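Local atomic coordinates of cyclopenase asqI (Emericella nidulans, PDB entry 5YY3), a protein that catalyses the zinc-dependent conversion of 4'-methoxycyclopenin into 4'-methoxyviridicatin, with loss of methyl isocyanate, in the biosynthesis of aspoquinolone mycotoxins. Residues Val237-Tyr243 with Trp394-His399; Ile286-Leu291 with Tyr358-Lys362; Arg295-Tyr299 with His399-Tyr403. One frame throughout, in Å; residues are numbered along the deposited sequence.

In the fold
All three contacts lie in the helical domain of the hemocyanin and tyrosinase type. From the N terminus, the chain leaves helix 210-231 and runs through the loop segment 237-243, which contact 1 joins to helix 391-410 about 150 residues later. Contact 2 lies wholly within that span. It closes a shorter loop between the start of helix 288-304 and helix 355-367. Contact 3 begins further along helix 288-304 and continues along helix 391-410 from His399, where contact 1 ends, so it crosses both other contacts. Tyr243 of contact 1 also packs on Leu291 of contact 2 and makes a cation-pi contact with Arg295 of contact 3. Together they tie three helices and one long loop.

Contact 1 (Val237-Tyr243 with Trp394-His399)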
loop_
_atom_site.group_PDB
_atom_site.type_symbol
_atom_site.label_atom_id
_atom_site.label_comp_id
_atom_site.label_asym_id
_atom_site.label_seq_id
_atom_site.Cartn_x
_atom_site.Cartn_y
_atom_site.Cartn_z
ATOM N N VAL A 237 -5.114 -17.938 4.173
ATOM C CA VAL A 237 -6.023 -18.359 3.115
ATOM C C VAL A 237 -7.433 -18.642 3.629
ATOM O O VAL A 237 -7.598 -19.309 4.660
ATOM C CB VAL A 237 -5.478 -19.603 2.409
ATOM C CG1 VAL A 237 -6.576 -20.316 1.657
ATOM C CG2 VAL A 237 -4.329 -19.212 1.483
ATOM N N ARG A 238 -8.448 -18.130 2.922
ATOM C CA ARG A 238 -9.836 -18.504 3.200
ATOM C C ARG A 238 -10.108 -19.867 2.585
ATOM O O ARG A 238 -10.064 -20.021 1.371
ATOM C CB ARG A 238 -10.824 -17.473 2.656
ATOM C CG ARG A 238 -12.261 -17.655 3.196
ATOM C CD ARG A 238 -13.308 -16.900 2.343
ATOM N NE ARG A 238 -12.731 -15.661 1.851
ATOM C CZ ARG A 238 -12.971 -15.111 0.668
ATOM N NH1 ARG A 238 -13.805 -15.664 -0.202
ATOM N NH2 ARG A 238 -12.362 -13.981 0.363
ATOM N N PRO A 239 -10.394 -20.867 3.418
ATOM C CA PRO A 239 -10.632 -22.193 2.831
ATOM C C PRO A 239 -11.893 -22.208 1.993
ATOM O O PRO A 239 -12.781 -21.387 2.215
ATOM C CB PRO A 239 -10.769 -23.105 4.049
ATOM C CG PRO A 239 -11.160 -22.187 5.165
ATOM C CD PRO A 239 -10.523 -20.860 4.884
ATOM N N TRP A 240 -11.957 -23.123 1.033
ATOM C CA TRP A 240 -13.144 -23.297 0.205
ATOM C C TRP A 240 -14.134 -24.189 0.924
ATOM O O TRP A 240 -14.469 -25.276 0.432
ATOM C CB TRP A 240 -12.764 -23.912 -1.145
ATOM C CG TRP A 240 -13.857 -23.843 -2.186
ATOM C CD1 TRP A 240 -14.723 -24.834 -2.541
ATOM C CD2 TRP A 240 -14.177 -22.716 -3.010
ATOM N NE1 TRP A 240 -15.562 -24.398 -3.530
ATOM C CE2 TRP A 240 -15.250 -23.099 -3.838
ATOM C CE3 TRP A 240 -13.655 -21.420 -3.130
ATOM C CZ2 TRP A 240 -15.816 -22.236 -4.768
ATOM C CZ3 TRP A 240 -14.217 -20.562 -4.043
ATOM C CH2 TRP A 240 -15.293 -20.972 -4.855
ATOM N N ASN A 241 -14.567 -23.750 2.107
ATOM C CA ASN A 241 -15.489 -24.530 2.936
ATOM C C ASN A 241 -16.947 -24.323 2.527
ATOM O O ASN A 241 -17.767 -25.238 2.639
ATOM C CB ASN A 241 -15.307 -24.186 4.415
ATOM C CG ASN A 241 -14.050 -24.815 5.017
ATOM O OD1 ASN A 241 -13.596 -25.867 4.572
ATOM N ND2 ASN A 241 -13.474 -24.157 6.022
ATOM N N GLN A 242 -17.253 -23.111 2.062
ATOM C CA GLN A 242 -18.558 -22.757 1.533
ATOM C C GLN A 242 -18.492 -22.774 -0.006
ATOM O O GLN A 242 -17.757 -22.001 -0.616
ATOM C CB GLN A 242 -18.999 -21.380 2.078
ATOM C CG GLN A 242 -18.942 -21.264 3.626
ATOM C CD GLN A 242 -19.398 -19.890 4.179
ATOM O OE1 GLN A 242 -19.683 -18.948 3.421
ATOM N NE2 GLN A 242 -19.442 -19.773 5.514
ATOM N N TYR A 243 -19.244 -23.666 -0.636
ATOM C CA TYR A 243 -19.074 -23.908 -2.075
ATOM C C TYR A 243 -19.754 -22.846 -2.958
ATOM O O TYR A 243 -19.569 -22.832 -4.175
ATOM C CB TYR A 243 -19.598 -25.307 -2.456
ATOM C CG TYR A 243 -18.855 -26.462 -1.826
ATOM C CD1 TYR A 243 -17.686 -26.252 -1.090
ATOM C CD2 TYR A 243 -19.332 -27.778 -1.953
ATOM C CE1 TYR A 243 -17.008 -27.316 -0.499
ATOM C CE2 TYR A 243 -18.659 -28.851 -1.366
ATOM C CZ TYR A 243 -17.496 -28.608 -0.648
ATOM O OH TYR A 243 -16.815 -29.653 -0.068
ATOM N N TRP A 394 -5.393 -23.516 -3.857
ATOM C CA TRP A 394 -4.875 -23.434 -2.500
ATOM C C TRP A 394 -6.048 -23.295 -1.569
ATOM O O TRP A 394 -6.006 -23.788 -0.443
ATOM C CB TRP A 394 -3.860 -22.283 -2.353
ATOM C CG TRP A 394 -2.587 -22.662 -3.035
ATOM C CD1 TRP A 394 -2.225 -22.367 -4.313
ATOM C CD2 TRP A 394 -1.552 -23.504 -2.506
ATOM N NE1 TRP A 394 -1.005 -22.937 -4.604
ATOM C CE2 TRP A 394 -0.572 -23.640 -3.507
ATOM C CE3 TRP A 394 -1.349 -24.137 -1.273
ATOM C CZ2 TRP A 394 0.590 -24.387 -3.316
ATOM C CZ3 TRP A 394 -0.200 -24.869 -1.082
ATOM C CH2 TRP A 394 0.764 -24.984 -2.099
ATOM N N ARG A 395 -7.127 -22.683 -2.051
ATOM C CA ARG A 395 -8.326 -22.582 -1.225
ATOM C C ARG A 395 -8.993 -23.964 -1.118
ATOM O O ARG A 395 -9.524 -24.324 -0.065
ATOM C CB ARG A 395 -9.292 -21.522 -1.777
ATOM C CG ARG A 395 -8.670 -20.107 -1.843
ATOM C CD ARG A 395 -9.742 -19.001 -1.981
ATOM N NE ARG A 395 -10.815 -19.296 -1.049
ATOM C CZ ARG A 395 -12.014 -18.736 -1.074
ATOM N NH1 ARG A 395 -12.298 -17.802 -1.986
ATOM N NH2 ARG A 395 -12.926 -19.117 -0.178
ATOM N N TRP A 396 -8.931 -24.752 -2.188
ATOM C CA TRP A 396 -9.409 -26.126 -2.106
ATOM C C TRP A 396 -8.489 -26.986 -1.216
ATOM O O TRP A 396 -8.979 -27.736 -0.361
ATOM C CB TRP A 396 -9.544 -26.748 -3.504
ATOM C CG TRP A 396 -10.145 -28.139 -3.469
ATOM C CD1 TRP A 396 -9.482 -29.315 -3.640
ATOM C CD2 TRP A 396 -11.521 -28.484 -3.235
ATOM N NE1 TRP A 396 -10.355 -30.373 -3.530
ATOM C CE2 TRP A 396 -11.619 -29.888 -3.281
ATOM C CE3 TRP A 396 -12.681 -27.743 -2.974
ATOM C CZ2 TRP A 396 -12.821 -30.572 -3.091
ATOM C CZ3 TRP A 396 -13.877 -28.417 -2.790
ATOM C CH2 TRP A 396 -13.939 -29.821 -2.852
ATOM N N TYR A 397 -7.169 -26.886 -1.399
ATOM C CA TYR A 397 -6.240 -27.646 -0.544
ATOM C C TYR A 397 -6.479 -27.339 0.937
ATOM O O TYR A 397 -6.420 -28.238 1.774
ATOM C CB TYR A 397 -4.779 -27.353 -0.884
ATOM C CG TYR A 397 -4.341 -27.628 -2.317
ATOM C CD1 TYR A 397 -5.008 -28.551 -3.124
ATOM C CD2 TYR A 397 -3.256 -26.947 -2.860
ATOM C CE1 TYR A 397 -4.585 -28.792 -4.443
ATOM C CE2 TYR A 397 -2.833 -27.178 -4.168
ATOM C CZ TYR A 397 -3.499 -28.101 -4.954
ATOM O OH TYR A 397 -3.069 -28.316 -6.247
ATOM N N LYS A 398 -6.770 -26.085 1.277
ATOM C CA LYS A 398 -7.011 -25.795 2.691
ATOM C C LYS A 398 -8.355 -26.381 3.137
ATOM O O LYS A 398 -8.517 -26.727 4.308
ATOM C CB LYS A 398 -6.956 -24.294 3.002
ATOM C CG LYS A 398 -7.062 -24.029 4.512
ATOM C CD LYS A 398 -6.604 -22.638 4.908
ATOM C CE LYS A 398 -6.995 -22.316 6.352
ATOM N NZ LYS A 398 -6.675 -20.889 6.727
ATOM N N HIS A 399 -9.304 -26.523 2.209
ATOM C CA HIS A 399 -10.549 -27.239 2.513
ATOM C C HIS A 399 -10.272 -28.704 2.808
ATOM O O HIS A 399 -10.766 -29.228 3.796
ATOM C CB HIS A 399 -11.556 -27.137 1.369
ATOM C CG HIS A 399 -12.808 -27.933 1.595
ATOM N ND1 HIS A 399 -13.609 -27.770 2.706
ATOM C CD2 HIS A 399 -13.403 -28.889 0.841
ATOM C CE1 HIS A 399 -14.639 -28.589 2.632
ATOM N NE2 HIS A 399 -14.540 -29.278 1.509
#
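Extended loop residues Val237-Pro239 run over helix 391-410, and Pro239 and Arg395 approach to 4.7 Å between CA atoms. Arg395 has the most surface covered here. Its chi1 is m, chi2 t and chi3 p, which brings the guanidinium up beneath the loop. Arg395 NE donates to Arg238 O at 2.6 Å, and Arg395 NH2 makes a weak hydrogen bond to Pro239 O at 3.3 Å. Arg238 CB covers one guanidinium face and Trp240 CE3 the other. Trp240, with chi1 t, is the centre of an inverse gamma turn. Trp240 N donates to Arg395 O at 2.9 Å, and Trp240 CD1 lies 3.6 Å from Trp396 CE3. Lys398 is all-trans; its NZ reaches Val237 O at 2.8 Å and also pairs with Glu226. Tyr243 has chi1 m and turns its hydroxyl to His399, with OH to NE2 at 2.8 Å. The edge of the Tyr243 ring points at the face of the His399 ring, an offset edge-to-face pair. Trp240, Tyr243, Trp396 and His399 form an aromatic cluster. Trp396 NE1 hydrogen-bonds His356, and Trp396 lies about 7 Å from the zinc ligand His218, side chain to side chain. Arg238 NH1 and Arg395 NH1 are only 3.2 Å apart. Asp245 pairs with both arginines and Glu248 with Arg238, so nearby acids offset this like-charge approach in a largely buried contact.

Contact 2 (Ile286-Leu291 with Tyr358-Lys362); sequences IPRARL and YGLGK
This is a helix-to-helix contact in the helical domain of a hemocyanin-like, tyrosinase-family protein. The N-terminal end of helix 288-304 meets helix 355-367. Ile286 and Pro287 are extended (phi/psi -125/96° and -65/151°). Pro287 takes the N-cap position, and residues 288-291 are helical. Segment 358-362 is helical throughout. The nearest CA pairs are Leu291 with Gly359 at 7.3 Å and Ile286 with Tyr358 at 7.5 Å. Some 290 Å² is buried in all.

Ile286, Lys362 and Tyr358 have the most surface covered. Ile286 points its CA-to-CB bond toward the other segment, with chi1 m and chi2 m. Ile286 CD1 sits over one face of the Tyr358 ring, 3.8 Å from the centroid and 25° off the normal, in a CH-pi contact. Between these two side chains the nearest atoms are Ile286 CD1 and Tyr358 CE1, 3.4 Å apart. Tyr358 has chi1 -83° and chi2 -59°, and the Tyr358 hydroxyl hydrogen-bonds Glu78.

Leu291 fills the space beside them. Its chi1 is m, while chi2 is off-rotamer at 120°. Leu291 CD2 lies 3.6 Å from Gly359 N and 3.8 Å from Tyr358 CB. Leu291 CD1 lies 3.6 Å from Lys362 CG. Gly359 adds only backbone to this surface.

Lys362 has chi1, chi2 and chi3 all m and chi4 t. Lys362 NZ also forms a salt bridge with Glu365 and a hydrogen bond to the carbonyl of Tyr271. Across the contact, Lys362 NZ donates to Ile286 O, just before the helix starts, at 2.8 Å.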
loop_
_atom_site.group_PDB
_atom_site.type_symbol
_atom_site.label_atom_id
_atom_site.label_comp_id
_atom_site.label_asym_id
_atom_site.label_seq_id
_atom_site.Cartn_x
_atom_site.Cartn_y
_atom_site.Cartn_z
ATOM N N ILE A 286 -22.337 -32.013 -12.448
ATOM C CA ILE A 286 -22.338 -32.250 -11.006
ATOM C C ILE A 286 -22.705 -30.950 -10.307
ATOM O O ILE A 286 -21.852 -30.102 -10.085
ATOM C CB ILE A 286 -20.974 -32.737 -10.466
ATOM C CG1 ILE A 286 -20.391 -33.842 -11.349
ATOM C CG2 ILE A 286 -21.122 -33.236 -9.023
ATOM C CD1 ILE A 286 -20.971 -35.200 -11.066
ATOM N N PRO A 287 -23.988 -30.777 -9.973
ATOM C CA PRO A 287 -24.366 -29.485 -9.392
ATOM C C PRO A 287 -23.691 -29.253 -8.039
ATOM O O PRO A 287 -23.371 -30.205 -7.332
ATOM C CB PRO A 287 -25.898 -29.580 -9.263
ATOM C CG PRO A 287 -26.225 -31.026 -9.366
ATOM C CD PRO A 287 -25.126 -31.701 -10.120
ATOM N N ARG A 288 -23.453 -27.990 -7.714
ATOM C CA ARG A 288 -22.880 -27.610 -6.437
ATOM C C ARG A 288 -23.537 -28.339 -5.257
ATOM O O ARG A 288 -22.848 -28.791 -4.329
ATOM C CB ARG A 288 -22.996 -26.099 -6.240
ATOM C CG ARG A 288 -22.385 -25.630 -4.937
ATOM C CD ARG A 288 -22.586 -24.137 -4.769
ATOM N NE ARG A 288 -24.007 -23.828 -4.735
ATOM C CZ ARG A 288 -24.585 -22.840 -5.412
ATOM N NH1 ARG A 288 -23.853 -22.030 -6.189
ATOM N NH2 ARG A 288 -25.899 -22.657 -5.301
ATOM N N ALA A 289 -24.863 -28.456 -5.296
ATOM C CA ALA A 289 -25.622 -29.071 -4.195
ATOM C C ALA A 289 -25.220 -30.528 -3.955
ATOM O O ALA A 289 -25.216 -31.009 -2.818
ATOM C CB ALA A 289 -27.115 -28.977 -4.471
ATOM N N ARG A 290 -24.864 -31.215 -5.032
ATOM C CA ARG A 290 -24.445 -32.609 -4.985
ATOM C C ARG A 290 -23.096 -32.744 -4.236
ATOM O O ARG A 290 -22.894 -33.681 -3.456
ATOM C CB ARG A 290 -24.343 -33.156 -6.416
ATOM C CG ARG A 290 -23.977 -34.624 -6.540
ATOM C CD ARG A 290 -25.059 -35.521 -5.975
ATOM N NE ARG A 290 -24.664 -36.929 -6.034
ATOM C CZ ARG A 290 -25.077 -37.855 -5.168
ATOM N NH1 ARG A 290 -25.889 -37.523 -4.168
ATOM N NH2 ARG A 290 -24.655 -39.107 -5.281
ATOM N N LEU A 291 -22.185 -31.797 -4.465
ATOM C CA LEU A 291 -20.896 -31.810 -3.777
ATOM C C LEU A 291 -21.083 -31.480 -2.297
ATOM O O LEU A 291 -20.490 -32.125 -1.429
ATOM C CB LEU A 291 -19.923 -30.828 -4.428
ATOM C CG LEU A 291 -19.466 -31.243 -5.827
ATOM C CD1 LEU A 291 -19.854 -30.180 -6.831
ATOM C CD2 LEU A 291 -17.984 -31.478 -5.865
ATOM N N TYR A 358 -14.207 -34.343 -8.057
ATOM C CA TYR A 358 -15.285 -33.567 -8.669
ATOM C C TYR A 358 -15.139 -32.103 -8.285
ATOM O O TYR A 358 -15.489 -31.202 -9.068
ATOM C CB TYR A 358 -16.661 -34.099 -8.269
ATOM C CG TYR A 358 -17.110 -35.257 -9.114
ATOM C CD1 TYR A 358 -17.244 -35.119 -10.490
ATOM C CD2 TYR A 358 -17.426 -36.486 -8.541
ATOM C CE1 TYR A 358 -17.670 -36.179 -11.278
ATOM C CE2 TYR A 358 -17.853 -37.548 -9.319
ATOM C CZ TYR A 358 -17.975 -37.383 -10.688
ATOM O OH TYR A 358 -18.387 -38.435 -11.471
ATOM N N GLY A 359 -14.612 -31.859 -7.090
ATOM C CA GLY A 359 -14.323 -30.497 -6.663
ATOM C C GLY A 359 -13.347 -29.780 -7.582
ATOM O O GLY A 359 -13.594 -28.636 -7.996
ATOM N N LEU A 360 -12.237 -30.448 -7.901
ATOM C CA LEU A 360 -11.252 -29.897 -8.833
ATOM C C LEU A 360 -11.908 -29.657 -10.182
ATOM O O LEU A 360 -11.638 -28.646 -10.853
ATOM C CB LEU A 360 -10.042 -30.835 -8.995
ATOM C CG LEU A 360 -9.166 -31.003 -7.748
ATOM C CD1 LEU A 360 -7.951 -31.864 -8.058
ATOM C CD2 LEU A 360 -8.753 -29.651 -7.209
ATOM N N GLY A 361 -12.773 -30.598 -10.562
ATOM C CA GLY A 361 -13.548 -30.516 -11.792
ATOM C C GLY A 361 -14.422 -29.278 -11.890
ATOM O O GLY A 361 -14.597 -28.720 -12.980
ATOM N N LYS A 362 -14.955 -28.829 -10.757
ATOM C CA LYS A 362 -15.776 -27.622 -10.743
ATOM C C LYS A 362 -14.936 -26.360 -10.988
ATOM O O LYS A 362 -15.419 -25.413 -11.604
ATOM C CB LYS A 362 -16.537 -27.510 -9.422
ATOM C CG LYS A 362 -17.497 -28.678 -9.161
ATOM C CD LYS A 362 -18.679 -28.689 -10.162
ATOM C CE LYS A 362 -19.720 -27.648 -9.783
ATOM N NZ LYS A 362 -20.857 -27.544 -10.750
#

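Contact 3 (Arg295-Tyr299 with His399-Tyr403); sequences RDNIY and HLQYY
Two helices of the hemocyanin-type helical domain pack here through long aromatic side chains. Segments 295-299 and 399-403 are both helical, and their N-to-C directions differ by 27°. The axes come no closer than 12.2 Å, so large side chains bridge the gap. Tyr299 and Tyr403 are the nearest pair, 7.7 Å between CA atoms.

Aromatic contacts dominate. Tyr299, Tyr402 and Tyr403 form a cluster. The Tyr299 and Tyr403 centroids are 5.3 Å apart with planes at 38°, and CE1 of Tyr299 lies 3.4 Å from CE1 of Tyr403. The Tyr299 and Tyr402 centroids are 5.4 Å apart with planes at 85°. Both pairs are oblique. Tyr299 and Tyr403 have chi1 m; Tyr402 and His399 have chi1 t. Tyr299 OH reaches the ring edges of two residues, 3.2 Å from Tyr402 CE2 and 3.3 Å from His399 CE1. His399 NE2 hydrogen-bonds Tyr243 OH, and ND1 lies against the side chain of Asn241.

Other packing comes from Ile298 and from the methylenes of Arg295. Ile298, with chi1 m and chi2 t, sets CG2 3.6 Å from Tyr403 CE1. Arg295 places CG 3.3 Å from Tyr403 OH and CD 4.3 Å from His399 CE1.

Within segment 295-299 Arg295 and Asp296 form a salt bridge. Arg295 NE and NH2 both donate to Asp296 OD1, at 3.2 and 3.1 Å. Asp296 also pairs with Arg303 of the second subunit.

Helix 323-331 covers Ile298 and Tyr403, while Leu355 of helix 355-367 meets Arg295 and Tyr403. Beyond helix 391-410, Leu400 and Gln401 pack on helix 210-231, which carries the zinc ligand His218.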
loop_
_atom_site.group_PDB
_atom_site.type_symbol
_atom_site.label_atom_id
_atom_site.label_comp_id
_atom_site.label_asym_id
_atom_site.label_seq_id
_atom_site.Cartn_x
_atom_site.Cartn_y
_atom_site.Cartn_z
ATOM N N ARG A 295 -19.960 -33.585 1.089
ATOM C CA ARG A 295 -19.251 -32.882 2.159
ATOM C C ARG A 295 -19.974 -33.034 3.494
ATOM O O ARG A 295 -19.351 -33.340 4.510
ATOM C CB ARG A 295 -19.107 -31.388 1.826
ATOM C CG ARG A 295 -18.582 -30.527 2.981
ATOM C CD ARG A 295 -18.922 -29.056 2.766
ATOM N NE ARG A 295 -20.351 -28.834 2.942
ATOM C CZ ARG A 295 -21.019 -27.769 2.505
ATOM N NH1 ARG A 295 -20.383 -26.815 1.837
ATOM N NH2 ARG A 295 -22.334 -27.662 2.722
ATOM N N ASP A 296 -21.284 -32.789 3.482
ATOM C CA ASP A 296 -22.097 -32.859 4.696
ATOM C C ASP A 296 -22.057 -34.259 5.284
ATOM O O ASP A 296 -22.075 -34.436 6.504
ATOM C CB ASP A 296 -23.553 -32.488 4.414
ATOM C CG ASP A 296 -23.735 -31.036 4.095
ATOM O OD1 ASP A 296 -22.794 -30.251 4.363
ATOM O OD2 ASP A 296 -24.832 -30.679 3.591
ATOM N N ASN A 297 -22.024 -35.255 4.404
ATOM C CA ASN A 297 -22.076 -36.636 4.847
ATOM C C ASN A 297 -20.729 -37.061 5.427
ATOM O O ASN A 297 -20.678 -37.751 6.447
ATOM C CB ASN A 297 -22.501 -37.553 3.695
ATOM C CG ASN A 297 -23.970 -37.389 3.330
ATOM O OD1 ASN A 297 -24.758 -36.865 4.113
ATOM N ND2 ASN A 297 -24.342 -37.854 2.145
ATOM N N ILE A 298 -19.639 -36.624 4.794
ATOM C CA ILE A 298 -18.301 -36.873 5.329
ATOM C C ILE A 298 -18.124 -36.137 6.658
ATOM O O ILE A 298 -17.494 -36.659 7.586
ATOM C CB ILE A 298 -17.209 -36.464 4.323
ATOM C CG1 ILE A 298 -17.377 -37.273 3.041
ATOM C CG2 ILE A 298 -15.802 -36.673 4.913
ATOM C CD1 ILE A 298 -16.384 -36.943 1.971
ATOM N N TYR A 299 -18.701 -34.938 6.772
ATOM C CA TYR A 299 -18.657 -34.216 8.046
ATOM C C TYR A 299 -19.344 -35.032 9.140
ATOM O O TYR A 299 -18.794 -35.250 10.232
ATOM C CB TYR A 299 -19.336 -32.855 7.940
ATOM C CG TYR A 299 -18.550 -31.750 7.245
ATOM C CD1 TYR A 299 -17.219 -31.915 6.881
ATOM C CD2 TYR A 299 -19.157 -30.531 6.965
ATOM C CE1 TYR A 299 -16.518 -30.892 6.242
ATOM C CE2 TYR A 299 -18.466 -29.513 6.349
ATOM C CZ TYR A 299 -17.147 -29.692 5.990
ATOM O OH TYR A 299 -16.488 -28.656 5.360
ATOM N N HIS A 399 -9.304 -26.523 2.209
ATOM C CA HIS A 399 -10.549 -27.239 2.513
ATOM C C HIS A 399 -10.272 -28.704 2.808
ATOM O O HIS A 399 -10.766 -29.228 3.796
ATOM C CB HIS A 399 -11.556 -27.137 1.369
ATOM C CG HIS A 399 -12.808 -27.933 1.595
ATOM N ND1 HIS A 399 -13.609 -27.770 2.706
ATOM C CD2 HIS A 399 -13.403 -28.889 0.841
ATOM C CE1 HIS A 399 -14.639 -28.589 2.632
ATOM N NE2 HIS A 399 -14.540 -29.278 1.509
ATOM N N LEU A 400 -9.508 -29.369 1.941
ATOM C CA LEU A 400 -9.028 -30.726 2.239
ATOM C C LEU A 400 -8.406 -30.792 3.633
ATOM O O LEU A 400 -8.691 -31.711 4.409
ATOM C CB LEU A 400 -7.999 -31.193 1.196
ATOM C CG LEU A 400 -8.533 -31.257 -0.233
ATOM C CD1 LEU A 400 -7.434 -31.670 -1.191
ATOM C CD2 LEU A 400 -9.708 -32.231 -0.298
ATOM N N GLN A 401 -7.564 -29.806 3.957
ATOM C CA GLN A 401 -6.901 -29.787 5.263
ATOM C C GLN A 401 -7.923 -29.772 6.410
ATOM O O GLN A 401 -7.657 -30.303 7.500
ATOM C CB GLN A 401 -5.970 -28.581 5.383
ATOM C CG GLN A 401 -5.074 -28.615 6.618
ATOM C CD GLN A 401 -4.476 -27.250 6.947
ATOM O OE1 GLN A 401 -5.206 -26.268 7.154
ATOM N NE2 GLN A 401 -3.142 -27.180 6.999
ATOM N N TYR A 402 -9.090 -29.179 6.163
ATOM C CA TYR A 402 -10.134 -29.087 7.190
ATOM C C TYR A 402 -10.592 -30.476 7.646
ATOM O O TYR A 402 -10.800 -30.713 8.844
ATOM C CB TYR A 402 -11.324 -28.260 6.676
ATOM C CG TYR A 402 -12.477 -28.157 7.646
ATOM C CD1 TYR A 402 -12.266 -27.784 8.964
ATOM C CD2 TYR A 402 -13.785 -28.411 7.235
ATOM C CE1 TYR A 402 -13.313 -27.690 9.869
ATOM C CE2 TYR A 402 -14.853 -28.314 8.126
ATOM C CZ TYR A 402 -14.610 -27.953 9.444
ATOM O OH TYR A 402 -15.654 -27.844 10.340
ATOM N N TYR A 403 -10.716 -31.407 6.710
ATOM C CA TYR A 403 -11.112 -32.760 7.078
ATOM C C TYR A 403 -10.069 -33.376 8.012
ATOM O O TYR A 403 -10.412 -34.031 9.013
ATOM C CB TYR A 403 -11.310 -33.619 5.832
ATOM C CG TYR A 403 -12.465 -33.160 4.970
ATOM C CD1 TYR A 403 -13.746 -33.654 5.172
ATOM C CD2 TYR A 403 -12.275 -32.209 3.970
ATOM C CE1 TYR A 403 -14.804 -33.231 4.385
ATOM C CE2 TYR A 403 -13.323 -31.772 3.189
ATOM C CZ TYR A 403 -14.582 -32.286 3.392
ATOM O OH TYR A 403 -15.622 -31.853 2.595
#